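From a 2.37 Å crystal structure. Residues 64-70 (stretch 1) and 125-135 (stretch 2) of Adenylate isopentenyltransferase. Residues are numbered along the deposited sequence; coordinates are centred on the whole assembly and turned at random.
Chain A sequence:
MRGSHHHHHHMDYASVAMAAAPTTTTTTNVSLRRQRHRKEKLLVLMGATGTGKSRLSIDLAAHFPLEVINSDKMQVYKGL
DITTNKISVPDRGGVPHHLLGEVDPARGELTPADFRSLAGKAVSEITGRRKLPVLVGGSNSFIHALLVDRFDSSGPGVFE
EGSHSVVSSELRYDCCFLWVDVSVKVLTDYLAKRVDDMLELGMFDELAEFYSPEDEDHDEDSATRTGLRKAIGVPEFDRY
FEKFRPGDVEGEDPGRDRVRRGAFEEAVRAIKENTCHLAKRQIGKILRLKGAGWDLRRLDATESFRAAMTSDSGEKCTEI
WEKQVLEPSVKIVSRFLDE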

# COMPACT_ATOMS: atom_id res chain seq x y z
N PHE A 64 19.71 1.29 -10.61
CA PHE A 64 19.14 0.83 -11.85
C PHE A 64 18.14 1.79 -12.44
O PHE A 64 17.19 2.19 -11.79
CB PHE A 64 18.42 -0.48 -11.61
CG PHE A 64 19.26 -1.53 -10.97
CD1 PHE A 64 20.27 -2.17 -11.70
CD2 PHE A 64 19.06 -1.88 -9.63
CE1 PHE A 64 21.06 -3.12 -11.11
CE2 PHE A 64 19.86 -2.84 -9.02
CZ PHE A 64 20.86 -3.46 -9.76
N PRO A 65 18.34 2.17 -13.71
CA PRO A 65 17.37 3.08 -14.32
C PRO A 65 16.00 2.35 -14.31
O PRO A 65 15.83 1.29 -14.91
CB PRO A 65 17.92 3.29 -15.74
CG PRO A 65 18.79 2.06 -15.99
CD PRO A 65 19.41 1.75 -14.65
N LEU A 66 15.03 2.90 -13.60
CA LEU A 66 13.76 2.20 -13.54
C LEU A 66 12.55 3.13 -13.39
O LEU A 66 12.70 4.34 -13.27
CB LEU A 66 13.83 1.12 -12.43
CG LEU A 66 13.86 1.53 -10.96
CD1 LEU A 66 12.45 1.85 -10.52
CD2 LEU A 66 14.45 0.43 -10.09
N GLU A 67 11.36 2.57 -13.45
CA GLU A 67 10.14 3.35 -13.33
C GLU A 67 9.21 2.42 -12.57
O GLU A 67 9.26 1.18 -12.71
CB GLU A 67 9.51 3.73 -14.72
CG GLU A 67 10.50 4.39 -15.74
CD GLU A 67 9.82 5.28 -16.86
OE1 GLU A 67 8.57 5.42 -16.83
OE2 GLU A 67 10.52 5.82 -17.77
N VAL A 68 8.35 3.02 -11.77
CA VAL A 68 7.43 2.29 -10.93
C VAL A 68 5.99 2.25 -11.38
O VAL A 68 5.44 3.24 -11.84
CB VAL A 68 7.50 2.85 -9.45
CG1 VAL A 68 6.34 2.35 -8.65
CG2 VAL A 68 8.80 2.43 -8.77
N ILE A 69 5.41 1.08 -11.24
CA ILE A 69 3.99 0.86 -11.52
C ILE A 69 3.42 0.48 -10.17
O ILE A 69 3.91 -0.44 -9.53
CB ILE A 69 3.74 -0.32 -12.48
CG1 ILE A 69 4.48 -0.07 -13.80
CG2 ILE A 69 2.26 -0.52 -12.65
CD1 ILE A 69 4.45 -1.20 -14.83
N ASN A 70 2.45 1.24 -9.70
CA ASN A 70 1.80 0.98 -8.43
C ASN A 70 0.81 -0.16 -8.58
O ASN A 70 0.02 -0.14 -9.52
CB ASN A 70 1.02 2.20 -7.98
CG ASN A 70 0.06 1.88 -6.87
OD1 ASN A 70 -1.13 2.02 -7.00
ND2 ASN A 70 0.59 1.44 -5.78
N GLU A 125 5.53 0.17 -22.14
CA GLU A 125 6.07 1.48 -22.39
C GLU A 125 7.41 1.75 -21.74
O GLU A 125 8.27 2.37 -22.36
CB GLU A 125 5.05 2.52 -21.93
CG GLU A 125 3.90 2.63 -22.93
CD GLU A 125 2.59 3.01 -22.29
OE1 GLU A 125 1.56 2.91 -22.99
OE2 GLU A 125 2.59 3.40 -21.09
N ILE A 126 7.57 1.29 -20.50
CA ILE A 126 8.79 1.48 -19.73
C ILE A 126 9.96 0.75 -20.37
O ILE A 126 11.05 1.29 -20.45
CB ILE A 126 8.60 0.96 -18.24
CG1 ILE A 126 7.55 1.81 -17.53
CG2 ILE A 126 9.90 0.96 -17.51
CD1 ILE A 126 6.90 1.11 -16.40
N THR A 127 9.72 -0.49 -20.73
CA THR A 127 10.71 -1.32 -21.37
C THR A 127 11.08 -0.60 -22.65
O THR A 127 12.23 -0.59 -23.06
CB THR A 127 10.11 -2.70 -21.73
OG1 THR A 127 9.58 -3.31 -20.56
CG2 THR A 127 11.21 -3.61 -22.30
N GLY A 128 10.08 0.01 -23.28
CA GLY A 128 10.35 0.74 -24.51
C GLY A 128 11.43 1.79 -24.26
O GLY A 128 12.36 1.94 -25.04
N ARG A 129 11.31 2.53 -23.16
CA ARG A 129 12.31 3.55 -22.87
C ARG A 129 13.58 2.96 -22.26
O ARG A 129 14.43 3.69 -21.75
CB ARG A 129 11.74 4.60 -21.93
CG ARG A 129 10.55 5.32 -22.49
CD ARG A 129 10.03 6.39 -21.51
NE ARG A 129 9.24 5.82 -20.42
CZ ARG A 129 7.93 5.55 -20.47
NH1 ARG A 129 7.22 5.79 -21.56
NH2 ARG A 129 7.33 5.03 -19.40
N ARG A 130 13.71 1.64 -22.35
CA ARG A 130 14.86 0.90 -21.81
C ARG A 130 15.08 0.96 -20.29
O ARG A 130 16.21 0.81 -19.80
CB ARG A 130 16.14 1.31 -22.54
CG ARG A 130 16.30 0.59 -23.87
CD ARG A 130 17.49 1.16 -24.65
NE ARG A 130 17.42 2.63 -24.76
CZ ARG A 130 17.12 3.29 -25.88
NH1 ARG A 130 16.85 2.64 -27.02
NH2 ARG A 130 17.07 4.62 -25.86
N LYS A 131 14.03 1.19 -19.52
CA LYS A 131 14.21 1.17 -18.09
C LYS A 131 13.46 -0.03 -17.57
O LYS A 131 12.50 -0.54 -18.20
CB LYS A 131 13.70 2.43 -17.43
CG LYS A 131 14.25 3.63 -18.09
CD LYS A 131 14.33 4.77 -17.15
CE LYS A 131 14.77 6.01 -17.90
NZ LYS A 131 16.13 5.81 -18.51
N LEU A 132 13.88 -0.51 -16.41
CA LEU A 132 13.21 -1.65 -15.83
C LEU A 132 11.89 -1.28 -15.18
O LEU A 132 11.85 -0.35 -14.42
CB LEU A 132 14.11 -2.30 -14.81
CG LEU A 132 13.39 -3.38 -14.03
CD1 LEU A 132 13.28 -4.68 -14.77
CD2 LEU A 132 14.19 -3.56 -12.83
N PRO A 133 10.78 -1.96 -15.55
CA PRO A 133 9.48 -1.66 -14.91
C PRO A 133 9.48 -2.43 -13.54
O PRO A 133 9.96 -3.59 -13.44
CB PRO A 133 8.47 -2.24 -15.89
CG PRO A 133 9.19 -3.35 -16.50
CD PRO A 133 10.58 -2.81 -16.74
N VAL A 134 8.97 -1.79 -12.50
CA VAL A 134 8.93 -2.38 -11.15
C VAL A 134 7.52 -2.29 -10.59
O VAL A 134 7.02 -1.20 -10.37
CB VAL A 134 9.85 -1.62 -10.25
CG1 VAL A 134 9.95 -2.27 -8.89
CG2 VAL A 134 11.22 -1.50 -10.92
N LEU A 135 6.88 -3.45 -10.39
CA LEU A 135 5.53 -3.49 -9.84
C LEU A 135 5.63 -3.36 -8.32
O LEU A 135 6.17 -4.22 -7.67
CB LEU A 135 4.89 -4.83 -10.19
CG LEU A 135 3.39 -4.91 -10.16
CD1 LEU A 135 2.77 -3.93 -11.11
CD2 LEU A 135 2.98 -6.36 -10.51

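Two adjacent parallel strands illustrate how a β-pair sorts its side chains between the faces of a sheet while the backbone holds the register. On one face, Leu66 and Val68 lie beside Leu132 and Val134; the tightest apolar approach here is Leu66 CD1 to Val134 CG2, 3.6 Å. On the other, Ile69 reaches several partners: its CD1 lies 3.7 Å from Ile126 CD1, tying the strand to the helix that precedes its neighbour, and its CG2 lies 3.8 Å from Leu135 CD1.

Between these two layers runs the hydrogen-bond ladder. Leu132 N donates to Pro65 O (3.0 Å), Glu67 N to Leu132 O (3.1 Å), Val134 N to Glu67 O (3.0 Å) and Ile69 N to Val134 O (2.9 Å, almost linear at 178°). The donor alternates between strands, as parallel pairing requires. Pro133, which has no amide hydrogen, leaves this ladder unbroken: Glu67 donates to Leu132 and accepts from Val134, the residues flanking the proline.

At the polar edge, Glu67 extends from the Ile69 face to Arg129, just beyond the helix. Arg129 NH2 meets Glu67 OE1 and Arg129 NE meets Glu67 OE2, each at 2.9 Å, a two-pronged salt bridge that pairs the carboxylate of the buried Glu67 with the guanidinium of the exposed Arg129.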